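PDB 5O6Y: peptidoglycan-N-acetylglucosamine deacetylase BC_1960 from Bacillus cereus, which removes the acetyl group from N-acetylglucosamine residues of cell-wall peptidoglycan and also acts on soluble chitin and N-acetylchitooligomers, with zinc as cofactor. Local coordinates for residues Val23-Asp28 with His46-Thr51. Sequence-based numbering, arbitrary orientation.
With 5YA (4-naphthalen-1-yl-~{N}-oxidanyl-benzamide), chain H.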
ATOM      1  N   VAL A  23      -1.003  -9.673  -9.615  1.00  5.70           N
ATOM      2  CA  VAL A  23      -0.224  -8.530  -9.165  1.00  7.34           C
ATOM      3  C   VAL A  23      -1.076  -7.742  -8.179  1.00  4.24           C
ATOM      4  O   VAL A  23      -2.266  -8.005  -8.005  1.00  9.57           O
ATOM      5  CB  VAL A  23       0.241  -7.631 -10.330  1.00 11.51           C
ATOM      6  CG1 VAL A  23       1.305  -8.339 -11.152  1.00  4.00           C
ATOM      7  CG2 VAL A  23      -0.940  -7.241 -11.203  1.00  4.12           C
ATOM      8  N   ALA A  24      -0.452  -6.762  -7.530  1.00  5.27           N
ATOM      9  CA  ALA A  24      -1.112  -5.996  -6.479  1.00  4.31           C
ATOM     10  C   ALA A  24      -0.796  -4.519  -6.647  1.00  4.29           C
ATOM     11  O   ALA A  24       0.375  -4.130  -6.648  1.00  4.22           O
ATOM     12  CB  ALA A  24      -0.680  -6.477  -5.090  1.00  4.34           C
ATOM     13  N   LEU A  25      -1.840  -3.704  -6.787  1.00  4.35           N
ATOM     14  CA  LEU A  25      -1.708  -2.254  -6.772  1.00  4.35           C
ATOM     15  C   LEU A  25      -1.848  -1.750  -5.339  1.00  4.42           C
ATOM     16  O   LEU A  25      -2.787  -2.129  -4.632  1.00  4.50           O
ATOM     17  CB  LEU A  25      -2.766  -1.601  -7.663  1.00  4.39           C
ATOM     18  CG  LEU A  25      -2.701  -1.848  -9.171  1.00 11.30           C
ATOM     19  CD1 LEU A  25      -3.987  -1.388  -9.851  1.00 11.18           C
ATOM     20  CD2 LEU A  25      -1.498  -1.140  -9.770  1.00  9.71           C
ATOM     21  N   THR A  26      -0.911  -0.908  -4.915  1.00  4.39           N
ATOM     22  CA  THR A  26      -0.951  -0.291  -3.597  1.00  4.45           C
ATOM     23  C   THR A  26      -0.784   1.215  -3.734  1.00  5.90           C
ATOM     24  O   THR A  26      -0.144   1.703  -4.670  1.00 10.19           O
ATOM     25  CB  THR A  26       0.133  -0.854  -2.660  1.00  6.24           C
ATOM     26  OG1 THR A  26       1.433  -0.569  -3.191  1.00  4.99           O
ATOM     27  CG2 THR A  26      -0.027  -2.362  -2.496  1.00  4.42           C
ATOM     28  N   PHE A  27      -1.365   1.949  -2.786  1.00 11.18           N
ATOM     29  CA  PHE A  27      -1.390   3.407  -2.824  1.00 10.31           C
ATOM     30  C   PHE A  27      -1.088   3.948  -1.435  1.00  5.65           C
ATOM     31  O   PHE A  27      -1.633   3.454  -0.443  1.00  8.15           O
ATOM     32  CB  PHE A  27      -2.746   3.923  -3.324  1.00 10.71           C
ATOM     33  CG  PHE A  27      -3.085   3.473  -4.722  1.00  7.39           C
ATOM     34  CD1 PHE A  27      -2.698   4.222  -5.819  1.00  4.54           C
ATOM     35  CD2 PHE A  27      -3.785   2.297  -4.938  1.00  9.71           C
ATOM     36  CE1 PHE A  27      -3.006   3.809  -7.104  1.00  4.50           C
ATOM     37  CE2 PHE A  27      -4.094   1.878  -6.221  1.00  4.57           C
ATOM     38  CZ  PHE A  27      -3.703   2.634  -7.303  1.00  4.52           C
ATOM     39  N   ASP A  28      -0.227   4.961  -1.366  1.00 10.81           N
ATOM     40  CA  ASP A  28       0.314   5.450  -0.107  1.00 14.91           C
ATOM     41  C   ASP A  28      -0.025   6.918   0.115  1.00 14.71           C
ATOM     42  O   ASP A  28      -0.264   7.671  -0.834  1.00 20.45           O
ATOM     43  CB  ASP A  28       1.834   5.273  -0.062  1.00 10.79           C
ATOM     44  CG  ASP A  28       2.243   3.862   0.294  1.00 12.37           C
ATOM     45  OD1 ASP A  28       1.352   3.013   0.478  1.00 17.20           O
ATOM     46  OD2 ASP A  28       3.455   3.599   0.399  1.00 10.62           O
ATOM     47  N   HIS A  46     -12.322  -0.220 -14.011  1.00 13.46           N
ATOM     48  CA  HIS A  46     -11.526  -1.351 -14.468  1.00  8.36           C
ATOM     49  C   HIS A  46     -11.766  -2.613 -13.650  1.00 10.95           C
ATOM     50  O   HIS A  46     -11.028  -3.591 -13.815  1.00  7.41           O
ATOM     51  CB  HIS A  46     -10.038  -0.992 -14.456  1.00 15.07           C
ATOM     52  CG  HIS A  46      -9.650   0.024 -15.488  1.00 17.98           C
ATOM     53  ND1 HIS A  46      -9.518  -0.285 -16.825  1.00 17.97           N
ATOM     54  CD2 HIS A  46      -9.354   1.340 -15.376  1.00 18.87           C
ATOM     55  CE1 HIS A  46      -9.163   0.798 -17.492  1.00 19.91           C
ATOM     56  NE2 HIS A  46      -9.057   1.798 -16.636  1.00 18.03           N
ATOM     57  N   ASN A  47     -12.773  -2.615 -12.769  1.00  6.19           N
ATOM     58  CA  ASN A  47     -13.156  -3.804 -12.003  1.00 10.76           C
ATOM     59  C   ASN A  47     -11.992  -4.316 -11.152  1.00 11.71           C
ATOM     60  O   ASN A  47     -11.768  -5.522 -11.029  1.00 17.15           O
ATOM     61  CB  ASN A  47     -13.682  -4.903 -12.934  1.00  8.52           C
ATOM     62  CG  ASN A  47     -14.438  -5.992 -12.196  1.00 13.41           C
ATOM     63  OD1 ASN A  47     -15.083  -5.740 -11.178  1.00  9.47           O
ATOM     64  ND2 ASN A  47     -14.359  -7.214 -12.708  1.00 13.05           N
ATOM     65  N   VAL A  48     -11.246  -3.392 -10.550  1.00  7.33           N
ATOM     66  CA  VAL A  48      -9.984  -3.702  -9.890  1.00 10.78           C
ATOM     67  C   VAL A  48     -10.044  -3.244  -8.438  1.00 15.93           C
ATOM     68  O   VAL A  48     -10.423  -2.102  -8.156  1.00 26.04           O
ATOM     69  CB  VAL A  48      -8.798  -3.047 -10.623  1.00 17.35           C
ATOM     70  CG1 VAL A  48      -7.596  -2.922  -9.703  1.00 17.85           C
ATOM     71  CG2 VAL A  48      -8.434  -3.854 -11.861  1.00 18.86           C
ATOM     72  N   LYS A  49      -9.673  -4.137  -7.524  1.00 11.42           N
ATOM     73  CA  LYS A  49      -9.463  -3.792  -6.127  1.00 10.36           C
ATOM     74  C   LYS A  49      -7.990  -3.477  -5.883  1.00 15.42           C
ATOM     75  O   LYS A  49      -7.111  -3.869  -6.653  1.00 10.69           O
ATOM     76  CB  LYS A  49      -9.910  -4.929  -5.206  1.00  8.94           C
ATOM     77  CG  LYS A  49     -11.345  -5.377  -5.405  1.00  9.74           C
ATOM     78  CD  LYS A  49     -12.311  -4.210  -5.312  1.00 17.00           C
ATOM     79  CE  LYS A  49     -13.743  -4.668  -5.528  1.00 21.66           C
ATOM     80  NZ  LYS A  49     -14.686  -3.518  -5.583  1.00 30.63           N
ATOM     81  N   ALA A  50      -7.726  -2.763  -4.791  1.00  7.64           N
ATOM     82  CA  ALA A  50      -6.367  -2.367  -4.452  1.00  7.68           C
ATOM     83  C   ALA A  50      -6.217  -2.325  -2.936  1.00  7.84           C
ATOM     84  O   ALA A  50      -7.148  -2.638  -2.188  1.00  8.45           O
ATOM     85  CB  ALA A  50      -6.010  -1.018  -5.083  1.00 15.56           C
ATOM     86  N   THR A  51      -5.026  -1.936  -2.489  1.00  5.83           N
ATOM     87  CA  THR A  51      -4.700  -1.843  -1.071  1.00 11.49           C
ATOM     88  C   THR A  51      -4.163  -0.447  -0.795  1.00 16.35           C
ATOM     89  O   THR A  51      -3.198  -0.016  -1.434  1.00 12.59           O
ATOM     90  CB  THR A  51      -3.672  -2.904  -0.666  1.00  4.73           C
ATOM     91  OG1 THR A  51      -4.147  -4.201  -1.048  1.00  4.74           O
ATOM     92  CG2 THR A  51      -3.444  -2.878   0.838  1.00  4.79           C
TER
HETATM   93  C1  5YA H 304      12.161   6.048  -4.604  0.66 46.63           C
HETATM   94  C2  5YA H 304      11.058   6.198  -3.759  0.66 46.94           C
HETATM   95  C3  5YA H 304      11.051   5.648  -2.478  0.66 47.44           C
HETATM   96  C4  5YA H 304      12.183   4.903  -2.026  0.66 48.25           C
HETATM   97  C5  5YA H 304      13.309   4.749  -2.890  0.66 48.20           C
HETATM   98  C6  5YA H 304      13.283   5.334  -4.191  0.66 47.55           C
HETATM   99  C7  5YA H 304      12.222   4.314  -0.728  0.66 46.57           C
HETATM  100  C8  5YA H 304      13.347   3.600  -0.323  0.66 44.62           C
HETATM  101  O1  5YA H 304       5.685   5.105   1.084  0.66 29.49           O
HETATM  102  C9  5YA H 304      14.448   3.451  -1.171  0.66 42.16           C
HETATM  103  C10 5YA H 304      14.445   4.013  -2.443  0.66 44.42           C
HETATM  104  C11 5YA H 304       9.846   5.824  -1.614  0.66 43.99           C
HETATM  105  C12 5YA H 304       9.001   4.748  -1.432  0.66 42.68           C
HETATM  106  C13 5YA H 304       7.874   4.865  -0.644  0.66 43.10           C
HETATM  107  N1  5YA H 304       5.882   7.310   1.250  0.66 30.81           N
HETATM  108  C14 5YA H 304       7.570   6.067  -0.038  0.66 37.31           C
HETATM  109  C15 5YA H 304       8.408   7.160  -0.220  0.66 39.66           C
HETATM  110  C16 5YA H 304       9.546   7.039  -1.010  0.66 41.40           C
HETATM  111  C17 5YA H 304       6.304   6.135   0.817  0.66 32.47           C
HETATM  112  O2  5YA H 304       4.715   7.376   2.032  0.66  4.46           O
HETATM  113  O   HOH W   1      -4.552  -4.858  -7.087  1.00  4.50           O
HETATM  114  O   HOH W   2      -3.556  -4.377  -3.792  1.00  6.00           O
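Leu25 meets Val48 and Ala50 where the chain 46-51 runs into strand 51-54. A chi1 of -66° turns CG away from the carbonyl carbon, and chi2 (167°) extends the chain so that Leu25 CD1 touches Val48 CG1 at 3.9 Å, the two side chains roughly perpendicular. Water 1 bridges the backbones, taking the N-H of Leu25 and lying within hydrogen-bonding distance of Lys49 O. At Leu25 O the direct pairing begins: Thr51 N donates to it at 3.1 Å. Water 2 lies between Leu25 O and Thr51 OG1.

Thr26 and Thr51 form a parallel bridge. Their side chains stand next to each other on one face of the sheet, with Thr26 CG2 4.1 Å from Thr51 CB. Thr26 OG1 turns to other partners, Ile170 O and Arg117. Thr51 O accepts from Phe27 N at 3.0 Å, so Thr51 pairs with the residues before and after Thr26, as in a parallel sheet. Phe27 presents its ring edge to Ala50, with CE2 3.7 Å from Ala50 CB. Asp28, the predicted proton acceptor, ends the strand beside the bound hydroxamate, its OD2 2.8 Å from 5YA O1.

In this NodB homology domain, the pairing closes a beta-alpha-beta unit through helix 37-45. Leu43 of that helix packs on Leu25, Val48 and Ala50, and Ile39 on Phe27. Strand 169-173 pairs with strand 22-28 too, and helix 187-196 packs against Val48.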